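Local atomic coordinates of putative phosphatase/phosphodiesterase MPN_349 (Mycoplasma pneumoniae M129, PDB entry 1T71), a protein that probably acts as an iron-dependent phosphatase or phosphodiesterase, perhaps on 2',3'-cyclic nucleotides, with two iron ions held side by side in its active site. Residues I39-N44 with I154-A159; T178-H183 with A199-V204; A189-T194 with I258-I263. All coordinates share one frame; numbering follows the deposited sequence.

Contact 1: I39-N44 with I154-A159; sequences IVNAEN and IVDFHA. With FE (Fe (III) ion), chain B; FE (Fe (III) ion), chain C.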
loop_
_atom_site.group_PDB
_atom_site.type_symbol
_atom_site.label_atom_id
_atom_site.label_comp_id
_atom_site.label_asym_id
_atom_site.label_seq_id
_atom_site.Cartn_x
_atom_site.Cartn_y
_atom_site.Cartn_z
ATOM N N ILE A 39 4.245 8.181 2.152
ATOM C CA ILE A 39 3.295 7.229 2.710
ATOM C C ILE A 39 3.555 5.875 2.055
ATOM O O ILE A 39 3.834 5.806 0.853
ATOM C CB ILE A 39 1.844 7.656 2.397
ATOM C CG1 ILE A 39 1.648 9.132 2.758
ATOM C CG2 ILE A 39 0.854 6.779 3.164
ATOM C CD1 ILE A 39 0.308 9.694 2.339
ATOM N N VAL A 40 3.487 4.802 2.834
ATOM C CA VAL A 40 3.704 3.479 2.264
ATOM C C VAL A 40 2.813 2.436 2.906
ATOM O O VAL A 40 2.427 2.559 4.063
ATOM C CB VAL A 40 5.177 3.010 2.409
ATOM C CG1 VAL A 40 6.125 4.157 2.069
ATOM C CG2 VAL A 40 5.440 2.482 3.820
ATOM N N ASN A 41 2.457 1.424 2.125
ATOM C CA ASN A 41 1.664 0.316 2.635
ATOM C C ASN A 41 2.772 -0.668 3.015
ATOM O O ASN A 41 3.597 -1.024 2.174
ATOM C CB ASN A 41 0.778 -0.271 1.533
ATOM C CG ASN A 41 -0.046 -1.443 2.017
ATOM O OD1 ASN A 41 0.494 -2.417 2.539
ATOM N ND2 ASN A 41 -1.366 -1.356 1.849
ATOM N N ALA A 42 2.803 -1.089 4.277
ATOM C CA ALA A 42 3.849 -1.991 4.761
ATOM C C ALA A 42 3.339 -3.347 5.226
ATOM O O ALA A 42 3.993 -4.026 6.020
ATOM C CB ALA A 42 4.613 -1.311 5.902
ATOM N N GLU A 43 2.193 -3.762 4.702
ATOM C CA GLU A 43 1.583 -5.022 5.112
ATOM C C GLU A 43 2.383 -6.313 4.927
ATOM O O GLU A 43 2.032 -7.330 5.523
ATOM C CB GLU A 43 0.220 -5.189 4.436
ATOM C CG GLU A 43 0.290 -5.768 3.042
ATOM C CD GLU A 43 -0.791 -6.799 2.805
ATOM O OE1 GLU A 43 -0.743 -7.457 1.752
ATOM O OE2 GLU A 43 -1.684 -6.953 3.671
ATOM N N ASN A 44 3.429 -6.293 4.100
ATOM C CA ASN A 44 4.248 -7.492 3.864
ATOM C C ASN A 44 5.697 -7.311 4.324
ATOM O O ASN A 44 6.563 -8.121 4.000
ATOM C CB ASN A 44 4.263 -7.833 2.370
ATOM C CG ASN A 44 2.905 -8.279 1.851
ATOM O OD1 ASN A 44 2.458 -9.392 2.127
ATOM N ND2 ASN A 44 2.244 -7.411 1.105
ATOM N N ILE A 154 -6.829 10.916 1.556
ATOM C CA ILE A 154 -6.049 9.917 0.829
ATOM C C ILE A 154 -6.533 8.521 1.205
ATOM O O ILE A 154 -6.537 8.152 2.380
ATOM C CB ILE A 154 -4.544 10.061 1.167
ATOM C CG1 ILE A 154 -4.037 11.418 0.661
ATOM C CG2 ILE A 154 -3.742 8.923 0.548
ATOM C CD1 ILE A 154 -2.612 11.746 1.078
ATOM N N VAL A 155 -6.943 7.744 0.208
ATOM C CA VAL A 155 -7.451 6.400 0.467
ATOM C C VAL A 155 -6.653 5.258 -0.160
ATOM O O VAL A 155 -6.380 5.258 -1.361
ATOM C CB VAL A 155 -8.911 6.258 -0.019
ATOM C CG1 VAL A 155 -9.418 4.845 0.255
ATOM C CG2 VAL A 155 -9.794 7.290 0.663
ATOM N N ASP A 156 -6.284 4.288 0.670
ATOM C CA ASP A 156 -5.569 3.103 0.206
ATOM C C ASP A 156 -6.599 1.974 0.272
ATOM O O ASP A 156 -6.934 1.497 1.359
ATOM C CB ASP A 156 -4.373 2.786 1.119
ATOM C CG ASP A 156 -3.710 1.449 0.780
ATOM O OD1 ASP A 156 -2.624 1.137 1.326
ATOM O OD2 ASP A 156 -4.282 0.696 -0.033
ATOM N N PHE A 157 -7.115 1.575 -0.891
ATOM C CA PHE A 157 -8.120 0.513 -0.973
ATOM C C PHE A 157 -7.410 -0.800 -1.270
ATOM O O PHE A 157 -6.989 -1.051 -2.399
ATOM C CB PHE A 157 -9.132 0.826 -2.082
ATOM C CG PHE A 157 -10.359 -0.054 -2.069
ATOM C CD1 PHE A 157 -10.983 -0.413 -3.264
ATOM C CD2 PHE A 157 -10.892 -0.525 -0.870
ATOM C CE1 PHE A 157 -12.119 -1.234 -3.264
ATOM C CE2 PHE A 157 -12.026 -1.345 -0.856
ATOM C CZ PHE A 157 -12.641 -1.702 -2.055
ATOM N N HIS A 158 -7.277 -1.630 -0.244
ATOM C CA HIS A 158 -6.598 -2.912 -0.368
ATOM C C HIS A 158 -7.596 -3.956 -0.851
ATOM O O HIS A 158 -8.292 -4.578 -0.046
ATOM C CB HIS A 158 -6.018 -3.306 0.997
ATOM C CG HIS A 158 -4.785 -4.143 0.906
ATOM N ND1 HIS A 158 -4.764 -5.475 1.260
ATOM C CD2 HIS A 158 -3.535 -3.845 0.480
ATOM C CE1 HIS A 158 -3.553 -5.959 1.056
ATOM N NE2 HIS A 158 -2.788 -4.992 0.583
ATOM N N ALA A 159 -7.659 -4.146 -2.167
ATOM C CA ALA A 159 -8.609 -5.088 -2.757
ATOM C C ALA A 159 -7.990 -5.971 -3.829
ATOM O O ALA A 159 -6.939 -5.647 -4.400
ATOM C CB ALA A 159 -9.798 -4.327 -3.330
HETATM FE FE FE B . 0.468 -7.336 -0.051
HETATM FE FE FE C . -2.562 -8.004 0.594
#

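Contact 2: T178-H183 with A199-V204; sequences TIFGTH and AYITDV. With FE (Fe (III) ion), chain C.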
loop_
_atom_site.group_PDB
_atom_site.type_symbol
_atom_site.label_atom_id
_atom_site.label_comp_id
_atom_site.label_asym_id
_atom_site.label_seq_id
_atom_site.Cartn_x
_atom_site.Cartn_y
_atom_site.Cartn_z
ATOM N N THR A 178 -7.500 11.055 -3.285
ATOM C CA THR A 178 -6.914 9.942 -4.028
ATOM C C THR A 178 -7.530 8.599 -3.671
ATOM O O THR A 178 -7.959 8.368 -2.540
ATOM C CB THR A 178 -5.378 9.821 -3.811
ATOM O OG1 THR A 178 -5.114 9.288 -2.509
ATOM C CG2 THR A 178 -4.708 11.176 -3.929
ATOM N N ILE A 179 -7.570 7.724 -4.667
ATOM C CA ILE A 179 -8.081 6.372 -4.525
ATOM C C ILE A 179 -6.971 5.490 -5.091
ATOM O O ILE A 179 -6.880 5.312 -6.309
ATOM C CB ILE A 179 -9.345 6.153 -5.380
ATOM C CG1 ILE A 179 -10.471 7.090 -4.932
ATOM C CG2 ILE A 179 -9.781 4.701 -5.296
ATOM C CD1 ILE A 179 -11.042 6.761 -3.576
ATOM N N PHE A 180 -6.111 4.963 -4.221
ATOM C CA PHE A 180 -5.017 4.103 -4.673
ATOM C C PHE A 180 -5.265 2.655 -4.280
ATOM O O PHE A 180 -5.424 2.345 -3.096
ATOM C CB PHE A 180 -3.673 4.543 -4.076
ATOM C CG PHE A 180 -3.198 5.900 -4.530
ATOM C CD1 PHE A 180 -3.551 6.404 -5.781
ATOM C CD2 PHE A 180 -2.342 6.650 -3.725
ATOM C CE1 PHE A 180 -3.056 7.634 -6.223
ATOM C CE2 PHE A 180 -1.841 7.882 -4.158
ATOM C CZ PHE A 180 -2.198 8.372 -5.408
ATOM N N GLY A 181 -5.308 1.770 -5.271
ATOM C CA GLY A 181 -5.511 0.362 -4.984
ATOM C C GLY A 181 -4.189 -0.335 -4.677
ATOM O O GLY A 181 -3.141 0.041 -5.204
ATOM N N THR A 182 -4.238 -1.338 -3.806
ATOM C CA THR A 182 -3.061 -2.123 -3.426
ATOM C C THR A 182 -3.510 -3.567 -3.212
ATOM O O THR A 182 -4.709 -3.850 -3.260
ATOM C CB THR A 182 -2.416 -1.607 -2.105
ATOM O OG1 THR A 182 -3.417 -1.502 -1.079
ATOM C CG2 THR A 182 -1.765 -0.248 -2.319
ATOM N N HIS A 183 -2.541 -4.467 -3.008
ATOM C CA HIS A 183 -2.780 -5.896 -2.746
ATOM C C HIS A 183 -2.411 -6.889 -3.852
ATOM O O HIS A 183 -2.045 -8.019 -3.539
ATOM C CB HIS A 183 -4.238 -6.147 -2.308
ATOM C CG HIS A 183 -4.567 -7.590 -2.059
ATOM N ND1 HIS A 183 -4.084 -8.294 -0.976
ATOM C CD2 HIS A 183 -5.329 -8.464 -2.763
ATOM C CE1 HIS A 183 -4.531 -9.538 -1.021
ATOM N NE2 HIS A 183 -5.287 -9.668 -2.097
ATOM N N ALA A 199 -6.952 11.542 -7.901
ATOM C CA ALA A 199 -5.896 10.716 -8.459
ATOM C C ALA A 199 -6.380 9.279 -8.278
ATOM O O ALA A 199 -6.922 8.932 -7.226
ATOM C CB ALA A 199 -4.593 10.939 -7.711
ATOM N N TYR A 200 -6.216 8.454 -9.307
ATOM C CA TYR A 200 -6.636 7.055 -9.235
ATOM C C TYR A 200 -5.655 6.119 -9.923
ATOM O O TYR A 200 -4.991 6.501 -10.885
ATOM C CB TYR A 200 -7.999 6.848 -9.907
ATOM C CG TYR A 200 -8.388 5.378 -10.008
ATOM C CD1 TYR A 200 -8.820 4.673 -8.886
ATOM C CD2 TYR A 200 -8.277 4.683 -11.214
ATOM C CE1 TYR A 200 -9.129 3.320 -8.955
ATOM C CE2 TYR A 200 -8.584 3.315 -11.297
ATOM C CZ TYR A 200 -9.008 2.641 -10.159
ATOM O OH TYR A 200 -9.295 1.290 -10.207
ATOM N N ILE A 201 -5.582 4.891 -9.419
ATOM C CA ILE A 201 -4.751 3.845 -10.000
ATOM C C ILE A 201 -5.279 2.521 -9.445
ATOM O O ILE A 201 -5.486 2.379 -8.236
ATOM C CB ILE A 201 -3.238 4.032 -9.674
ATOM C CG1 ILE A 201 -2.416 3.027 -10.485
ATOM C CG2 ILE A 201 -2.981 3.867 -8.190
ATOM C CD1 ILE A 201 -0.904 3.174 -10.318
ATOM N N THR A 202 -5.525 1.562 -10.332
ATOM C CA THR A 202 -6.061 0.271 -9.915
ATOM C C THR A 202 -5.157 -0.414 -8.897
ATOM O O THR A 202 -5.646 -0.975 -7.920
ATOM C CB THR A 202 -6.304 -0.645 -11.133
ATOM O OG1 THR A 202 -7.315 -0.054 -11.958
ATOM C CG2 THR A 202 -6.789 -2.025 -10.684
ATOM N N ASP A 203 -3.846 -0.370 -9.129
ATOM C CA ASP A 203 -2.892 -0.951 -8.186
ATOM C C ASP A 203 -1.523 -0.273 -8.272
ATOM O O ASP A 203 -0.924 -0.180 -9.345
ATOM C CB ASP A 203 -2.739 -2.466 -8.402
ATOM C CG ASP A 203 -2.247 -3.180 -7.146
ATOM O OD1 ASP A 203 -1.156 -2.818 -6.635
ATOM O OD2 ASP A 203 -2.956 -4.093 -6.659
ATOM N N VAL A 204 -1.036 0.202 -7.130
ATOM C CA VAL A 204 0.259 0.870 -7.072
ATOM C C VAL A 204 1.407 -0.101 -7.343
ATOM O O VAL A 204 2.428 0.262 -7.928
ATOM C CB VAL A 204 0.488 1.512 -5.688
ATOM C CG1 VAL A 204 1.887 2.136 -5.622
ATOM C CG2 VAL A 204 -0.580 2.556 -5.421
HETATM FE FE FE C . -2.562 -8.004 0.594
HETATM O O HOH W 1 -0.140 -4.096 -4.425
#

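Contact 3: A189-T194 with I258-I263; sequences ADLRIT and IKTEAI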
loop_
_atom_site.group_PDB
_atom_site.type_symbol
_atom_site.label_atom_id
_atom_site.label_comp_id
_atom_site.label_asym_id
_atom_site.label_seq_id
_atom_site.Cartn_x
_atom_site.Cartn_y
_atom_site.Cartn_z
ATOM N N ALA A 189 -1.075 0.280 -15.353
ATOM C CA ALA A 189 -0.676 1.454 -16.140
ATOM C C ALA A 189 -1.858 2.426 -16.187
ATOM O O ALA A 189 -1.999 3.231 -17.109
ATOM C CB ALA A 189 -0.272 1.021 -17.559
ATOM N N ASP A 190 -2.664 2.330 -15.134
ATOM C CA ASP A 190 -3.907 3.062 -14.877
ATOM C C ASP A 190 -3.828 4.508 -14.371
ATOM O O ASP A 190 -4.792 5.256 -14.495
ATOM C CB ASP A 190 -4.684 2.267 -13.817
ATOM C CG ASP A 190 -5.982 1.739 -14.324
ATOM O OD1 ASP A 190 -6.057 1.401 -15.519
ATOM O OD2 ASP A 190 -6.930 1.644 -13.526
ATOM N N LEU A 191 -2.709 4.867 -13.754
ATOM C CA LEU A 191 -2.525 6.184 -13.145
ATOM C C LEU A 191 -2.999 7.400 -13.927
ATOM O O LEU A 191 -2.670 7.562 -15.103
ATOM C CB LEU A 191 -1.049 6.388 -12.786
ATOM C CG LEU A 191 -0.651 7.037 -11.446
ATOM C CD1 LEU A 191 0.614 7.853 -11.658
ATOM C CD2 LEU A 191 -1.752 7.917 -10.888
ATOM N N ARG A 192 -3.763 8.259 -13.259
ATOM C CA ARG A 192 -4.234 9.496 -13.872
ATOM C C ARG A 192 -4.964 10.390 -12.888
ATOM O O ARG A 192 -5.360 9.961 -11.796
ATOM C CB ARG A 192 -5.188 9.212 -15.040
ATOM C CG ARG A 192 -6.578 8.742 -14.608
ATOM C CD ARG A 192 -7.559 8.724 -15.782
ATOM N NE ARG A 192 -7.977 10.073 -16.163
ATOM C CZ ARG A 192 -8.781 10.350 -17.187
ATOM N NH1 ARG A 192 -9.264 9.375 -17.955
ATOM N NH2 ARG A 192 -9.112 11.611 -17.443
ATOM N N ILE A 193 -5.120 11.648 -13.293
ATOM C CA ILE A 193 -5.877 12.624 -12.533
ATOM C C ILE A 193 -7.233 12.331 -13.174
ATOM O O ILE A 193 -7.321 12.258 -14.401
ATOM C CB ILE A 193 -5.443 14.073 -12.872
ATOM C CG1 ILE A 193 -4.022 14.321 -12.366
ATOM C CG2 ILE A 193 -6.432 15.072 -12.270
ATOM C CD1 ILE A 193 -3.503 15.734 -12.613
ATOM N N THR A 194 -8.271 12.125 -12.370
ATOM C CA THR A 194 -9.589 11.804 -12.919
ATOM C C THR A 194 -10.301 13.045 -13.451
ATOM O O THR A 194 -9.891 14.171 -13.172
ATOM C CB THR A 194 -10.504 11.158 -11.855
ATOM O OG1 THR A 194 -10.863 12.144 -10.880
ATOM C CG2 THR A 194 -9.786 9.992 -11.146
ATOM N N ILE A 258 -3.140 18.131 -8.940
ATOM C CA ILE A 258 -2.599 18.901 -10.048
ATOM C C ILE A 258 -1.595 18.133 -10.887
ATOM O O ILE A 258 -1.324 18.504 -12.026
ATOM C CB ILE A 258 -1.931 20.194 -9.512
ATOM C CG1 ILE A 258 -3.011 21.173 -9.053
ATOM C CG2 ILE A 258 -1.048 20.828 -10.574
ATOM C CD1 ILE A 258 -2.448 22.450 -8.464
ATOM N N LYS A 259 -1.045 17.064 -10.329
ATOM C CA LYS A 259 -0.062 16.279 -11.057
ATOM C C LYS A 259 0.135 14.889 -10.470
ATOM O O LYS A 259 -0.040 14.681 -9.270
ATOM C CB LYS A 259 1.272 17.040 -11.083
ATOM C CG LYS A 259 2.450 16.245 -11.620
ATOM C CD LYS A 259 3.604 17.146 -12.051
ATOM C CE LYS A 259 3.218 17.987 -13.272
ATOM N NZ LYS A 259 4.401 18.674 -13.895
ATOM N N THR A 260 0.478 13.939 -11.336
ATOM C CA THR A 260 0.730 12.564 -10.928
ATOM C C THR A 260 1.739 11.929 -11.866
ATOM O O THR A 260 1.784 12.245 -13.053
ATOM C CB THR A 260 -0.536 11.690 -10.970
ATOM O OG1 THR A 260 -1.030 11.631 -12.315
ATOM C CG2 THR A 260 -1.601 12.245 -10.047
ATOM N N GLU A 261 2.544 11.025 -11.320
ATOM C CA GLU A 261 3.546 10.317 -12.099
ATOM C C GLU A 261 3.840 8.986 -11.420
ATOM O O GLU A 261 3.992 8.925 -10.201
ATOM C CB GLU A 261 4.840 11.129 -12.181
ATOM C CG GLU A 261 5.813 10.587 -13.213
ATOM C CD GLU A 261 7.205 11.166 -13.083
ATOM O OE1 GLU A 261 7.337 12.404 -13.001
ATOM O OE2 GLU A 261 8.174 10.379 -13.074
ATOM N N ALA A 262 3.914 7.922 -12.208
ATOM C CA ALA A 262 4.209 6.605 -11.663
ATOM C C ALA A 262 5.705 6.504 -11.363
ATOM O O ALA A 262 6.534 6.957 -12.151
ATOM C CB ALA A 262 3.808 5.524 -12.660
ATOM N N ILE A 263 6.044 5.913 -10.222
ATOM C CA ILE A 263 7.439 5.745 -9.838
ATOM C C ILE A 263 7.799 4.266 -9.920
ATOM O O ILE A 263 7.143 3.436 -9.292
ATOM C CB ILE A 263 7.685 6.206 -8.393
ATOM C CG1 ILE A 263 7.287 7.674 -8.235
ATOM C CG2 ILE A 263 9.149 5.979 -8.022
ATOM C CD1 ILE A 263 7.307 8.159 -6.794
#

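Contact 1: I39-N44 with I154-A159
Strands 39-41 and 154-158 run almost parallel, 12° apart, with their axes 9.8 Å apart at the closest; this is the spacing of packed sheets, so side chains alone bridge them. At the start, I39 and I154 reach tip to tip, CD1 to CD1 at 3.8 Å. Two residues on, N41, its CG anti to the backbone N (chi1 179°), crosses D156 at about a right angle. N41 ND2 donates to the syn lone pair of D156 OD1 (2.8 Å), near the amide plane; the amide oxygen, N41 OD1, accepts from E43 N (3.1 Å) in an Asx turn, so the amide is held at both ends. D156 is gripped further by T68 and T182. The two strands belong to the facing sheets of the calcineurin-like metallophosphatase sandwich, and the iron ligands follow at their C-terminal ends. E43 has its CG in the crowded position between N and the carbonyl carbon (chi1 84°); its OE1 bridges both irons at 2.2 Å, while OE2 receives the backbone N of H72, the probable proton donor. N44 ligates the iron of chain B, with D12 and H185. H158 is a ligand of the iron of chain C, but the modelled ring turns CE1 to that iron at 2.3 Å, which suggests a ring flipped about chi2; the H158 CE1 contact with E43 OE1 (3.3 Å) and the NE2 bond to D12 hold only as modelled.

Contact 2: T178-H183 with A199-V204
Backbone hydrogen bonds join two parallel strands, 178-182 and 199-201, inclined by 13°. I179 N gives to A199 O (2.9 Å), nearly along the C=O axis, and G181 N repeats this with I201 O (3.0 Å); the return bond from I201 N to I179 O is weak. Past I201 segment 199-204 turns, and V204 N donates to G181 O. CA-H...O contacts fill in between, among them G181 CA to T202 O at 3.2 Å, a close approach that the absence of a CB on G181 permits. In the mixed sheet, strand 199-201 separates 178-182 from the antiparallel 192-193, which lies between them in sequence; the connection contains no helix, so this is not a beta-alpha-beta unit. Apolar contacts divide between the sheet's faces. On one, F180 (CG anti to the carbonyl carbon) crosses I201 obliquely, F180 CD1 lying 3.5 Å from I201 CG2. A199 CB sits beside F180 CE1 and V204 CG2 against F180 CB; the rings of F9 and F248 in the facing sheet meet F180 edge-to-face. On the other, I179 CB lies in the plane of the Y200 ring at its edge, and I179 CG2 touches Y200 CD1 (3.7 Å). Polar links gather at the C-terminal end. A water accepts from H183 N (2.8 Å) and donates to D203 OD1 (2.7 Å), and D203 OD2 is held by T184. H183, CG anti to the backbone N (chi1 178°), places ND1 on the iron of chain C at 2.2 Å, which N71 also binds.

Contact 3: A189-T194 with I258-I263
T260 stands between L191 and I193, each crossing it obliquely, in a contact made by side-chain carbons on side chains and backbone, between segments that run antiparallel (178° apart). All three direct their CB across the gap. T260 holds OG1 in the crowded position between the backbone N and the carbonyl carbon (chi1 62°), which sets CG2 beside N and against I193 CG1, 3.9 Å away. L191 forks over 258-263: CD2 sits 4.0 Å from T260 CB, while CD1 goes on to the peptide joining E261 and A262, reaching A262 N at 3.3 Å, with A262 CB also near. I193, extended at chi2 (-178°), stretches past T260 in the other direction, so that its CD1 touches the backbone of I258 (3.5 Å from I258 C). R192 turns away from the contact, its NE donating to I193 O at 2.9 Å. At I258 and K259, both facing E249, a classic beta bulge interrupts the pairing with strand 241-249. The contact packs together outermost strands of the two sheets, at the surface and far from the irons: 192-193 pairs with 199-201, 259-267 pairs with 241-249, and helix 26-33 lies against the latter sheet through I263 and E261.

From the N terminus, contact 1 closes first: 109 residues separate 39-44 from 154-159, and the contact joins the two sheets beside the irons. Contact 2 then opens in series at the next strand, 178-182, which neighbours 152-158, and closes a short loop at 199-204. Contact 3 opens inside that loop, at 189-194, and closes only at 258-263, so contacts 2 and 3 cross. Contacts 1 and 2 touch directly and share one iron, whereas contact 3, its centre about 17 Å from that of contact 1, joins the sheets again near their edge. Y200 N to R192 O (3.0 Å) connects contacts 2 and 3.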